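PDB 4B2N: 70 kDa protein from Xanthomonas sp., which oxidatively cleaves natural rubber, poly(cis-1,4-isoprene), as a processive dioxygenase carrying two c-type hemes. Local coordinates for residues D44-V49 with W292-K297; Y66-H71 with K297-W302. All coordinates share one frame; numbering follows the deposited sequence.

Overall arrangement
Contacts 1 and 2, their centres about 8 Å apart, both join the long loop between helices 27-32 and 88-104 to successive parts of segment W292-W302, which binds the propionates of one heme and, at W302, touches the second. They share K297. Both are buried, with D44 in contact 1 and Y66 and V68 in contact 2 partly exposed. Their chemistry differs: contact 1 is polar, with an arginine held by an aspartate, one water bridging that aspartate to A295 O and another bridging R46 and R294, whereas contact 2 combines aromatic and aliphatic packing with one weak bond from an arginine. V49 O accepts from F67 N and R299 O from R294 NH2, linking the two.

Contact 1 (D44-V49 with W292-K297). With HEC (heme c), chain C.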
ATOM      1  N   ASP A  44      17.096  13.440  -7.096  1.00 17.97           N
ATOM      2  CA  ASP A  44      16.137  12.317  -6.906  1.00 17.78           C
ATOM      3  C   ASP A  44      15.768  11.922  -8.316  1.00 17.17           C
ATOM      4  O   ASP A  44      15.136  12.686  -8.985  1.00 16.71           O
ATOM      5  CB  ASP A  44      14.912  12.844  -6.167  1.00 17.34           C
ATOM      6  CG  ASP A  44      13.730  11.879  -6.168  1.00 17.62           C
ATOM      7  OD1 ASP A  44      13.914  10.703  -6.604  1.00 17.88           O
ATOM      8  OD2 ASP A  44      12.588  12.353  -5.853  1.00 18.03           O
ATOM      9  N   PRO A  45      16.204  10.743  -8.796  1.00 18.69           N
ATOM     10  CA  PRO A  45      15.955  10.483 -10.199  1.00 18.44           C
ATOM     11  C   PRO A  45      14.495  10.470 -10.671  1.00 18.54           C
ATOM     12  O   PRO A  45      14.231  10.689 -11.883  1.00 18.91           O
ATOM     13  CB  PRO A  45      16.626   9.130 -10.441  1.00 19.37           C
ATOM     14  CG  PRO A  45      17.720   9.102  -9.376  1.00 20.07           C
ATOM     15  CD  PRO A  45      16.997   9.674  -8.171  1.00 18.31           C
ATOM     16  N   ARG A  46      13.563  10.132  -9.758  1.00 16.82           N
ATOM     17  CA  ARG A  46      12.139  10.247 -10.046  1.00 16.48           C
ATOM     18  C   ARG A  46      11.800  11.631 -10.554  1.00 16.63           C
ATOM     19  O   ARG A  46      10.889  11.758 -11.351  1.00 16.49           O
ATOM     20  CB  ARG A  46      11.345   9.987  -8.748  1.00 14.86           C
ATOM     21  CG  ARG A  46      11.664   8.592  -8.226  1.00 15.08           C
ATOM     22  CD  ARG A  46      10.966   8.308  -6.917  1.00 13.43           C
ATOM     23  NE  ARG A  46      11.225   9.434  -5.993  1.00 14.51           N
ATOM     24  CZ  ARG A  46      10.480   9.726  -4.947  1.00 13.98           C
ATOM     25  NH1 ARG A  46       9.452   8.947  -4.647  1.00 12.52           N
ATOM     26  NH2 ARG A  46      10.732  10.851  -4.296  1.00 14.69           N
ATOM     27  N   SER A  47      12.526  12.666 -10.125  1.00 16.61           N
ATOM     28  CA  SER A  47      12.127  14.026 -10.425  1.00 18.48           C
ATOM     29  C   SER A  47      12.614  14.347 -11.851  1.00 20.51           C
ATOM     30  O   SER A  47      12.187  15.342 -12.430  1.00 19.01           O
ATOM     31  CB  SER A  47      12.732  15.021  -9.421  1.00 19.00           C
ATOM     32  OG  SER A  47      14.157  15.001  -9.596  1.00 19.80           O
ATOM     33  N   LEU A  48      13.428  13.463 -12.430  1.00 19.45           N
ATOM     34  CA  LEU A  48      13.892  13.672 -13.809  1.00 21.05           C
ATOM     35  C   LEU A  48      12.841  13.227 -14.814  1.00 20.56           C
ATOM     36  O   LEU A  48      12.971  13.482 -16.039  1.00 20.45           O
ATOM     37  CB  LEU A  48      15.222  12.937 -14.060  1.00 20.51           C
ATOM     38  CG  LEU A  48      16.371  13.415 -13.147  1.00 21.22           C
ATOM     39  CD1 LEU A  48      17.509  12.456 -13.365  1.00 22.35           C
ATOM     40  CD2 LEU A  48      16.870  14.840 -13.371  1.00 21.62           C
ATOM     41  N   VAL A  49      11.818  12.516 -14.345  1.00 19.14           N
ATOM     42  CA  VAL A  49      10.854  11.890 -15.284  1.00 19.69           C
ATOM     43  C   VAL A  49       9.720  12.867 -15.590  1.00 20.41           C
ATOM     44  O   VAL A  49       8.647  12.833 -14.998  1.00 22.16           O
ATOM     45  CB  VAL A  49      10.356  10.529 -14.779  1.00 18.70           C
ATOM     46  CG1 VAL A  49       9.434   9.872 -15.775  1.00 21.06           C
ATOM     47  CG2 VAL A  49      11.569   9.632 -14.424  1.00 18.36           C
ATOM     48  N   TRP A 292       9.754  -0.077   0.351  1.00 15.63           N
ATOM     49  CA  TRP A 292      11.206  -0.074   0.240  1.00 15.16           C
ATOM     50  C   TRP A 292      11.727   0.200  -1.166  1.00 14.96           C
ATOM     51  O   TRP A 292      12.928   0.182  -1.348  1.00 16.15           O
ATOM     52  CB  TRP A 292      11.848  -1.323   0.868  1.00 14.29           C
ATOM     53  CG  TRP A 292      11.518  -2.668   0.244  1.00 16.22           C
ATOM     54  CD1 TRP A 292      11.075  -2.954  -1.059  1.00 15.60           C
ATOM     55  CD2 TRP A 292      11.758  -3.947   0.860  1.00 16.21           C
ATOM     56  NE1 TRP A 292      10.967  -4.330  -1.262  1.00 17.19           N
ATOM     57  CE2 TRP A 292      11.416  -4.984  -0.148  1.00 16.83           C
ATOM     58  CE3 TRP A 292      12.235  -4.351   2.136  1.00 16.65           C
ATOM     59  CZ2 TRP A 292      11.490  -6.326   0.146  1.00 14.11           C
ATOM     60  CZ3 TRP A 292      12.341  -5.702   2.374  1.00 15.58           C
ATOM     61  CH2 TRP A 292      12.036  -6.658   1.377  1.00 15.08           C
ATOM     62  N   ALA A 293      10.824   0.458  -2.124  1.00 14.75           N
ATOM     63  CA  ALA A 293      11.161   0.888  -3.488  1.00 15.31           C
ATOM     64  C   ALA A 293      10.456   2.208  -3.828  1.00 14.88           C
ATOM     65  O   ALA A 293      10.436   2.646  -4.958  1.00 15.49           O
ATOM     66  CB  ALA A 293      10.832  -0.226  -4.509  1.00 16.02           C
ATOM     67  N   ARG A 294       9.979   2.904  -2.805  1.00 13.23           N
ATOM     68  CA  ARG A 294       9.398   4.188  -2.992  1.00 13.50           C
ATOM     69  C   ARG A 294      10.313   5.113  -3.789  1.00 14.01           C
ATOM     70  O   ARG A 294       9.826   5.969  -4.490  1.00 15.85           O
ATOM     71  CB  ARG A 294       9.118   4.823  -1.609  1.00 12.26           C
ATOM     72  CG  ARG A 294       8.414   6.183  -1.680  1.00 12.42           C
ATOM     73  CD  ARG A 294       6.938   6.055  -1.330  1.00 12.36           C
ATOM     74  NE  ARG A 294       6.257   5.355  -2.442  1.00 12.45           N
ATOM     75  CZ  ARG A 294       5.920   5.963  -3.580  1.00 13.48           C
ATOM     76  NH1 ARG A 294       6.168   7.262  -3.705  1.00 12.99           N
ATOM     77  NH2 ARG A 294       5.296   5.293  -4.576  1.00 13.48           N
ATOM     78  N   ALA A 295      11.622   4.918  -3.647  1.00 13.78           N
ATOM     79  CA  ALA A 295      12.650   5.843  -4.147  1.00 15.16           C
ATOM     80  C   ALA A 295      12.723   5.739  -5.665  1.00 15.64           C
ATOM     81  O   ALA A 295      13.479   6.486  -6.306  1.00 17.20           O
ATOM     82  CB  ALA A 295      14.033   5.452  -3.554  1.00 16.06           C
ATOM     83  N   PHE A 296      12.031   4.748  -6.234  1.00 15.84           N
ATOM     84  CA  PHE A 296      12.067   4.516  -7.685  1.00 15.35           C
ATOM     85  C   PHE A 296      10.757   4.779  -8.403  1.00 16.20           C
ATOM     86  O   PHE A 296      10.634   4.702  -9.649  1.00 16.22           O
ATOM     87  CB  PHE A 296      12.605   3.088  -7.975  1.00 15.13           C
ATOM     88  CG  PHE A 296      14.022   2.930  -7.564  1.00 15.22           C
ATOM     89  CD1 PHE A 296      15.037   3.317  -8.432  1.00 15.94           C
ATOM     90  CD2 PHE A 296      14.350   2.459  -6.314  1.00 14.73           C
ATOM     91  CE1 PHE A 296      16.393   3.202  -8.045  1.00 17.55           C
ATOM     92  CE2 PHE A 296      15.669   2.330  -5.921  1.00 16.85           C
ATOM     93  CZ  PHE A 296      16.688   2.692  -6.789  1.00 15.92           C
ATOM     94  N   LYS A 297       9.774   5.168  -7.637  1.00 14.49           N
ATOM     95  CA  LYS A 297       8.432   5.301  -8.193  1.00 15.10           C
ATOM     96  C   LYS A 297       8.052   6.747  -8.323  1.00 15.06           C
ATOM     97  O   LYS A 297       7.909   7.458  -7.319  1.00 14.17           O
ATOM     98  CB  LYS A 297       7.446   4.502  -7.325  1.00 13.01           C
ATOM     99  CG  LYS A 297       7.784   3.024  -7.402  1.00 15.14           C
ATOM    100  CD  LYS A 297       7.026   2.157  -6.379  1.00 16.24           C
ATOM    101  CE  LYS A 297       5.645   1.783  -6.963  1.00 15.73           C
ATOM    102  NZ  LYS A 297       4.923   0.875  -5.960  1.00 17.55           N
TER
HETATM  103 FE   HEC C 700      -0.713   2.660   2.842  1.00 12.72          FE
HETATM  104  CHA HEC C 700      -0.490   2.855  -0.635  1.00 12.17           C
HETATM  105  CHB HEC C 700       1.733   5.166   3.147  1.00 12.20           C
HETATM  106  CHC HEC C 700      -1.369   3.049   6.281  1.00 12.80           C
HETATM  107  CHD HEC C 700      -2.589  -0.126   2.645  1.00 12.71           C
HETATM  108  NA  HEC C 700       0.325   3.764   1.620  1.00 12.51           N
HETATM  109  C1A HEC C 700       0.428   3.607   0.205  1.00 12.76           C
HETATM  110  C2A HEC C 700       1.526   4.361  -0.381  1.00 12.89           C
HETATM  111  C3A HEC C 700       2.186   5.051   0.677  1.00 12.45           C
HETATM  112  C4A HEC C 700       1.446   4.644   1.877  1.00 12.89           C
HETATM  113  CMA HEC C 700       3.424   5.920   0.577  1.00 13.07           C
HETATM  114  CAA HEC C 700       1.963   4.452  -1.866  1.00 12.98           C
HETATM  115  CBA HEC C 700       2.769   3.182  -2.149  1.00 12.66           C
HETATM  116  CGA HEC C 700       3.118   3.032  -3.619  1.00 13.12           C
HETATM  117  O1A HEC C 700       2.254   3.224  -4.542  1.00 13.21           O
HETATM  118  O2A HEC C 700       4.269   2.631  -3.814  1.00 14.42           O
HETATM  119  NB  HEC C 700      -0.047   3.914   4.315  1.00 12.51           N
HETATM  120  C1B HEC C 700       0.978   4.774   4.309  1.00 12.98           C
HETATM  121  C2B HEC C 700       1.246   5.458   5.565  1.00 12.39           C
HETATM  122  C3B HEC C 700       0.337   4.861   6.466  1.00 11.59           C
HETATM  123  C4B HEC C 700      -0.361   3.885   5.638  1.00 13.61           C
HETATM  124  CMB HEC C 700       2.275   6.509   5.692  1.00 12.86           C
HETATM  125  CAB HEC C 700       0.068   5.171   7.915  1.00 12.22           C
HETATM  126  CBB HEC C 700      -0.424   6.481   8.163  1.00 11.05           C
HETATM  127  NC  HEC C 700      -1.721   1.711   4.260  1.00 12.69           N
HETATM  128  C1C HEC C 700      -1.971   1.927   5.604  1.00 13.19           C
HETATM  129  C2C HEC C 700      -2.788   0.859   6.235  1.00 13.55           C
HETATM  130  C3C HEC C 700      -3.152  -0.042   5.120  1.00 13.07           C
HETATM  131  C4C HEC C 700      -2.494   0.517   3.942  1.00 12.64           C
HETATM  132  CMC HEC C 700      -3.184   0.854   7.708  1.00 13.55           C
HETATM  133  CAC HEC C 700      -4.010  -1.270   5.144  1.00 14.24           C
HETATM  134  CBC HEC C 700      -5.174  -1.235   5.918  1.00 14.03           C
HETATM  135  ND  HEC C 700      -1.422   1.586   1.263  1.00 12.62           N
HETATM  136  C1D HEC C 700      -2.170   0.491   1.387  1.00 12.80           C
HETATM  137  C2D HEC C 700      -2.524  -0.107   0.140  1.00 12.27           C
HETATM  138  C3D HEC C 700      -1.921   0.773  -0.810  1.00 12.76           C
HETATM  139  C4D HEC C 700      -1.278   1.808  -0.008  1.00 12.34           C
HETATM  140  CMD HEC C 700      -3.309  -1.329  -0.177  1.00 12.63           C
HETATM  141  CAD HEC C 700      -2.100   0.661  -2.283  1.00 13.05           C
HETATM  142  CBD HEC C 700      -3.529   1.318  -2.415  1.00 13.50           C
HETATM  143  CGD HEC C 700      -4.001   1.212  -3.846  1.00 15.14           C
HETATM  144  O1D HEC C 700      -4.856   0.351  -4.177  1.00 15.60           O
HETATM  145  O2D HEC C 700      -3.410   1.971  -4.686  1.00 14.68           O
HETATM  146  O   HOH W   1      14.845   8.603  -5.257  1.00 19.75           O
HETATM  147  O   HOH W   2       7.411   9.594  -2.414  1.00 18.13           O
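R46 reaches from the 3-10 turn of 44-49 to the backbone of 292-297, its aliphatic CD lying 3.2 Å from A295 O. CG stands anti to the carbonyl carbon (chi1 -59°), which starts the chain toward the other segment. Arginine suits this place because its nitrogens can serve both sides. D44 grips the guanidinium side-on: NE gives to the syn lone pair of OD1 at 3.0 Å, and NH2 forms the salt bridge with OD2 at 2.9 Å, meeting it from above the carboxylate plane. OD1 also accepts from R46 N, closing an Asx turn, which the short aspartate side chain allows, and takes a water that bridges to A295 O. P45 lacks a backbone N-H, which costs nothing at the first position of a 3-10 turn.

NH1 of R46 is the nitrogen turned across the contact. It makes weak bonds to R294 O at 3.0 Å and K297 O at 3.4 Å; K297 O also bonds S308 OG. A second water accepts from NH1 of R46 and NH1 of R294. The two like charges do not bond each other, and the shared water probably eases their proximity. S308 OG is a further partner of R294 NH1.

R294 NH2 is shared between R299 O and the heme, donating to propionate oxygen O2A at 3.0 Å with an angle of 162°. K297 NZ joins it on O2A at 2.8 Å, so two cationic side chains hold one oxygen. This is a heme-propionate binding site, belonging to the heme c attached through C191 and C194 and ligated by H195.

Contact 2 (Y66-H71 with K297-W302); sequences YFVDLH and KTRQFW. With HEC (heme c), chain C.
F67 packs against the T298 carbonyl in an oblique approach, its CD1 3.7 Å from T298 O; CG, anti to the backbone N (chi1 -169°), carries the ring there. T298 belongs to the approach to a small beta-hairpin, in which strand 299-300 pairs antiparallel with 306-307, and segment 66-71 runs past this hairpin without forming a regular strand. The F67 side chain also touches S307 on the partner strand, while S307 OG bonds V68 O, so the partner strand also holds the passing chain. T298 suits its place by having two uses: CB packs 4.3 Å from F67 CB, and OG1, set between the backbone N and the carbonyl carbon, bonds A65 O.

R299 folds back over its own hairpin, bent at chi2 and chi3. Its NE bonds G304 O and NH2 weakly bonds S305 O, both in the turn, while NH1 makes a weak, bent bond to Y66 O at 2.6 Å. V68 CG2 comes to the rim of the guanidinium, in its plane, 4.0 Å from NH1. One flat, cationic group therefore ties the hairpin turn to the neighbouring loop.

Beyond the strand, the segment ends on the heme. F301 N donates to propionate oxygen O1A at 2.8 Å, and W302 N meets O2D of the other propionate in a nearly straight bond of 173°. The F301 ring rests near the macrocycle, CE1 3.6 Å from CHA. W302, which also touches the second heme, bonds K287 O through NE1 and brings CD1, at its ring edge, to 3.5 Å from heme O1D in the indole plane.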
ATOM      1  N   TYR A  66       4.603  10.666 -15.339  1.00 17.25           N
ATOM      2  CA  TYR A  66       5.549  11.685 -15.018  1.00 18.29           C
ATOM      3  C   TYR A  66       5.418  12.120 -13.601  1.00 17.65           C
ATOM      4  O   TYR A  66       4.304  12.182 -13.074  1.00 17.87           O
ATOM      5  CB  TYR A  66       5.462  12.885 -15.940  1.00 19.15           C
ATOM      6  CG  TYR A  66       5.738  12.554 -17.392  1.00 22.57           C
ATOM      7  CD1 TYR A  66       6.907  11.900 -17.778  1.00 24.47           C
ATOM      8  CD2 TYR A  66       4.826  12.875 -18.382  1.00 26.81           C
ATOM      9  CE1 TYR A  66       7.159  11.585 -19.133  1.00 28.15           C
ATOM     10  CE2 TYR A  66       5.076  12.546 -19.732  1.00 31.42           C
ATOM     11  CZ  TYR A  66       6.262  11.933 -20.093  1.00 29.79           C
ATOM     12  OH  TYR A  66       6.536  11.589 -21.420  1.00 31.21           O
ATOM     13  N   PHE A  67       6.563  12.458 -13.022  1.00 17.97           N
ATOM     14  CA  PHE A  67       6.661  13.109 -11.742  1.00 16.76           C
ATOM     15  C   PHE A  67       6.095  14.518 -11.825  1.00 18.27           C
ATOM     16  O   PHE A  67       6.329  15.196 -12.798  1.00 18.90           O
ATOM     17  CB  PHE A  67       8.125  13.192 -11.388  1.00 17.18           C
ATOM     18  CG  PHE A  67       8.408  13.610  -9.988  1.00 17.01           C
ATOM     19  CD1 PHE A  67       8.331  12.665  -8.904  1.00 17.01           C
ATOM     20  CD2 PHE A  67       8.711  14.918  -9.719  1.00 17.30           C
ATOM     21  CE1 PHE A  67       8.622  13.039  -7.593  1.00 16.50           C
ATOM     22  CE2 PHE A  67       9.074  15.294  -8.416  1.00 17.79           C
ATOM     23  CZ  PHE A  67       9.005  14.350  -7.338  1.00 17.71           C
ATOM     24  N   VAL A  68       5.387  14.982 -10.788  1.00 15.70           N
ATOM     25  CA  VAL A  68       4.944  16.368 -10.736  1.00 17.70           C
ATOM     26  C   VAL A  68       5.530  17.007  -9.492  1.00 16.34           C
ATOM     27  O   VAL A  68       5.326  16.517  -8.364  1.00 16.13           O
ATOM     28  CB  VAL A  68       3.391  16.532 -10.679  1.00 17.22           C
ATOM     29  CG1 VAL A  68       3.054  18.018 -10.473  1.00 17.51           C
ATOM     30  CG2 VAL A  68       2.808  16.045 -11.973  1.00 17.84           C
ATOM     31  N   ASP A  69       6.234  18.099  -9.693  1.00 16.73           N
ATOM     32  CA  ASP A  69       6.931  18.768  -8.610  1.00 16.76           C
ATOM     33  C   ASP A  69       5.947  19.738  -7.977  1.00 15.82           C
ATOM     34  O   ASP A  69       5.573  20.724  -8.585  1.00 16.27           O
ATOM     35  CB  ASP A  69       8.209  19.440  -9.149  1.00 17.81           C
ATOM     36  CG  ASP A  69       8.986  20.172  -8.058  1.00 18.72           C
ATOM     37  OD1 ASP A  69       8.488  20.304  -6.909  1.00 18.77           O
ATOM     38  OD2 ASP A  69      10.075  20.669  -8.363  1.00 19.59           O
ATOM     39  N   LEU A  70       5.461  19.429  -6.764  1.00 15.55           N
ATOM     40  CA  LEU A  70       4.534  20.333  -6.081  1.00 14.74           C
ATOM     41  C   LEU A  70       5.225  21.456  -5.306  1.00 15.21           C
ATOM     42  O   LEU A  70       4.590  22.483  -4.942  1.00 15.11           O
ATOM     43  CB  LEU A  70       3.657  19.549  -5.033  1.00 14.70           C
ATOM     44  CG  LEU A  70       2.916  18.426  -5.778  1.00 15.28           C
ATOM     45  CD1 LEU A  70       2.306  17.439  -4.773  1.00 14.51           C
ATOM     46  CD2 LEU A  70       1.891  18.999  -6.796  1.00 15.63           C
ATOM     47  N   HIS A  71       6.523  21.239  -5.009  1.00 15.16           N
ATOM     48  CA  HIS A  71       7.317  22.227  -4.242  1.00 15.83           C
ATOM     49  C   HIS A  71       7.662  23.442  -5.054  1.00 17.19           C
ATOM     50  O   HIS A  71       7.562  24.549  -4.577  1.00 18.35           O
ATOM     51  CB  HIS A  71       8.541  21.553  -3.590  1.00 16.08           C
ATOM     52  CG  HIS A  71       8.157  20.665  -2.440  1.00 16.49           C
ATOM     53  ND1 HIS A  71       7.544  19.465  -2.626  1.00 16.43           N
ATOM     54  CD2 HIS A  71       8.184  20.893  -1.075  1.00 15.10           C
ATOM     55  CE1 HIS A  71       7.243  18.950  -1.411  1.00 16.89           C
ATOM     56  NE2 HIS A  71       7.685  19.809  -0.477  1.00 16.01           N
ATOM     57  N   LYS A 297       9.774   5.168  -7.637  1.00 14.49           N
ATOM     58  CA  LYS A 297       8.432   5.301  -8.193  1.00 15.10           C
ATOM     59  C   LYS A 297       8.052   6.747  -8.323  1.00 15.06           C
ATOM     60  O   LYS A 297       7.909   7.458  -7.319  1.00 14.17           O
ATOM     61  CB  LYS A 297       7.446   4.502  -7.325  1.00 13.01           C
ATOM     62  CG  LYS A 297       7.784   3.024  -7.402  1.00 15.14           C
ATOM     63  CD  LYS A 297       7.026   2.157  -6.379  1.00 16.24           C
ATOM     64  CE  LYS A 297       5.645   1.783  -6.963  1.00 15.73           C
ATOM     65  NZ  LYS A 297       4.923   0.875  -5.960  1.00 17.55           N
ATOM     66  N   THR A 298       7.894   7.204  -9.556  1.00 15.08           N
ATOM     67  CA  THR A 298       7.408   8.577  -9.826  1.00 15.91           C
ATOM     68  C   THR A 298       6.010   8.840  -9.360  1.00 14.93           C
ATOM     69  O   THR A 298       5.681  10.027  -9.052  1.00 16.63           O
ATOM     70  CB  THR A 298       7.503   8.890 -11.350  1.00 16.53           C
ATOM     71  OG1 THR A 298       6.660   7.941 -12.041  1.00 16.37           O
ATOM     72  CG2 THR A 298       8.976   8.773 -11.859  1.00 15.50           C
ATOM     73  N   ARG A 299       5.202   7.776  -9.159  1.00 15.09           N
ATOM     74  CA  ARG A 299       3.803   7.964  -8.756  1.00 14.71           C
ATOM     75  C   ARG A 299       3.489   7.207  -7.469  1.00 15.30           C
ATOM     76  O   ARG A 299       4.201   6.276  -7.103  1.00 14.30           O
ATOM     77  CB  ARG A 299       2.811   7.431  -9.828  1.00 15.95           C
ATOM     78  CG  ARG A 299       3.130   7.871 -11.251  1.00 17.16           C
ATOM     79  CD  ARG A 299       3.055   9.382 -11.436  1.00 19.21           C
ATOM     80  NE  ARG A 299       1.678   9.883 -11.326  1.00 20.23           N
ATOM     81  CZ  ARG A 299       1.286  11.137 -11.398  1.00 18.76           C
ATOM     82  NH1 ARG A 299       2.160  12.124 -11.557  1.00 17.55           N
ATOM     83  NH2 ARG A 299      -0.034  11.410 -11.310  1.00 21.59           N
ATOM     84  N   GLN A 300       2.330   7.536  -6.928  1.00 15.38           N
ATOM     85  CA  GLN A 300       1.735   6.822  -5.787  1.00 15.63           C
ATOM     86  C   GLN A 300       0.555   5.972  -6.330  1.00 16.33           C
ATOM     87  O   GLN A 300      -0.122   6.366  -7.277  1.00 16.27           O
ATOM     88  CB  GLN A 300       1.173   7.858  -4.787  1.00 15.77           C
ATOM     89  CG  GLN A 300       2.175   8.936  -4.422  1.00 17.89           C
ATOM     90  CD  GLN A 300       2.879   8.648  -3.109  1.00 18.68           C
ATOM     91  OE1 GLN A 300       3.438   9.542  -2.480  1.00 21.51           O
ATOM     92  NE2 GLN A 300       2.957   7.399  -2.766  1.00 17.34           N
ATOM     93  N   PHE A 301       0.287   4.857  -5.641  1.00 14.86           N
ATOM     94  CA  PHE A 301      -0.884   4.078  -5.763  1.00 14.69           C
ATOM     95  C   PHE A 301      -0.778   3.166  -6.959  1.00 16.46           C
ATOM     96  O   PHE A 301       0.032   3.399  -7.901  1.00 16.34           O
ATOM     97  CB  PHE A 301      -2.145   4.954  -5.752  1.00 14.95           C
ATOM     98  CG  PHE A 301      -2.484   5.549  -4.383  1.00 15.68           C
ATOM     99  CD1 PHE A 301      -2.269   4.858  -3.206  1.00 16.09           C
ATOM    100  CD2 PHE A 301      -3.099   6.804  -4.303  1.00 17.44           C
ATOM    101  CE1 PHE A 301      -2.630   5.400  -1.949  1.00 15.74           C
ATOM    102  CE2 PHE A 301      -3.490   7.347  -3.063  1.00 17.00           C
ATOM    103  CZ  PHE A 301      -3.251   6.644  -1.864  1.00 15.91           C
ATOM    104  N   TRP A 302      -1.554   2.086  -6.905  1.00 15.79           N
ATOM    105  CA  TRP A 302      -1.471   1.060  -7.950  1.00 15.47           C
ATOM    106  C   TRP A 302      -1.811   1.556  -9.320  1.00 17.26           C
ATOM    107  O   TRP A 302      -1.353   0.972 -10.294  1.00 16.39           O
ATOM    108  CB  TRP A 302      -2.420  -0.106  -7.620  1.00 13.42           C
ATOM    109  CG  TRP A 302      -1.746  -1.044  -6.680  1.00 14.50           C
ATOM    110  CD1 TRP A 302      -2.028  -1.309  -5.331  1.00 14.76           C
ATOM    111  CD2 TRP A 302      -0.651  -1.915  -7.039  1.00 15.75           C
ATOM    112  NE1 TRP A 302      -1.192  -2.270  -4.857  1.00 15.15           N
ATOM    113  CE2 TRP A 302      -0.349  -2.703  -5.856  1.00 14.59           C
ATOM    114  CE3 TRP A 302       0.041  -2.186  -8.265  1.00 14.75           C
ATOM    115  CZ2 TRP A 302       0.666  -3.645  -5.856  1.00 15.09           C
ATOM    116  CZ3 TRP A 302       1.055  -3.155  -8.260  1.00 15.65           C
ATOM    117  CH2 TRP A 302       1.352  -3.896  -7.092  1.00 15.52           C
TER
HETATM  118 FE   HEC C 700      -0.713   2.660   2.842  1.00 12.72          FE
HETATM  119  CHA HEC C 700      -0.490   2.855  -0.635  1.00 12.17           C
HETATM  120  CHB HEC C 700       1.733   5.166   3.147  1.00 12.20           C
HETATM  121  CHC HEC C 700      -1.369   3.049   6.281  1.00 12.80           C
HETATM  122  CHD HEC C 700      -2.589  -0.126   2.645  1.00 12.71           C
HETATM  123  NA  HEC C 700       0.325   3.764   1.620  1.00 12.51           N
HETATM  124  C1A HEC C 700       0.428   3.607   0.205  1.00 12.76           C
HETATM  125  C2A HEC C 700       1.526   4.361  -0.381  1.00 12.89           C
HETATM  126  C3A HEC C 700       2.186   5.051   0.677  1.00 12.45           C
HETATM  127  C4A HEC C 700       1.446   4.644   1.877  1.00 12.89           C
HETATM  128  CMA HEC C 700       3.424   5.920   0.577  1.00 13.07           C
HETATM  129  CAA HEC C 700       1.963   4.452  -1.866  1.00 12.98           C
HETATM  130  CBA HEC C 700       2.769   3.182  -2.149  1.00 12.66           C
HETATM  131  CGA HEC C 700       3.118   3.032  -3.619  1.00 13.12           C
HETATM  132  O1A HEC C 700       2.254   3.224  -4.542  1.00 13.21           O
HETATM  133  O2A HEC C 700       4.269   2.631  -3.814  1.00 14.42           O
HETATM  134  NB  HEC C 700      -0.047   3.914   4.315  1.00 12.51           N
HETATM  135  C1B HEC C 700       0.978   4.774   4.309  1.00 12.98           C
HETATM  136  C2B HEC C 700       1.246   5.458   5.565  1.00 12.39           C
HETATM  137  C3B HEC C 700       0.337   4.861   6.466  1.00 11.59           C
HETATM  138  C4B HEC C 700      -0.361   3.885   5.638  1.00 13.61           C
HETATM  139  CMB HEC C 700       2.275   6.509   5.692  1.00 12.86           C
HETATM  140  CAB HEC C 700       0.068   5.171   7.915  1.00 12.22           C
HETATM  141  CBB HEC C 700      -0.424   6.481   8.163  1.00 11.05           C
HETATM  142  NC  HEC C 700      -1.721   1.711   4.260  1.00 12.69           N
HETATM  143  C1C HEC C 700      -1.971   1.927   5.604  1.00 13.19           C
HETATM  144  C2C HEC C 700      -2.788   0.859   6.235  1.00 13.55           C
HETATM  145  C3C HEC C 700      -3.152  -0.042   5.120  1.00 13.07           C
HETATM  146  C4C HEC C 700      -2.494   0.517   3.942  1.00 12.64           C
HETATM  147  CMC HEC C 700      -3.184   0.854   7.708  1.00 13.55           C
HETATM  148  CAC HEC C 700      -4.010  -1.270   5.144  1.00 14.24           C
HETATM  149  CBC HEC C 700      -5.174  -1.235   5.918  1.00 14.03           C
HETATM  150  ND  HEC C 700      -1.422   1.586   1.263  1.00 12.62           N
HETATM  151  C1D HEC C 700      -2.170   0.491   1.387  1.00 12.80           C
HETATM  152  C2D HEC C 700      -2.524  -0.107   0.140  1.00 12.27           C
HETATM  153  C3D HEC C 700      -1.921   0.773  -0.810  1.00 12.76           C
HETATM  154  C4D HEC C 700      -1.278   1.808  -0.008  1.00 12.34           C
HETATM  155  CMD HEC C 700      -3.309  -1.329  -0.177  1.00 12.63           C
HETATM  156  CAD HEC C 700      -2.100   0.661  -2.283  1.00 13.05           C
HETATM  157  CBD HEC C 700      -3.529   1.318  -2.415  1.00 13.50           C
HETATM  158  CGD HEC C 700      -4.001   1.212  -3.846  1.00 15.14           C
HETATM  159  O1D HEC C 700      -4.856   0.351  -4.177  1.00 15.60           O
HETATM  160  O2D HEC C 700      -3.410   1.971  -4.686  1.00 14.68           O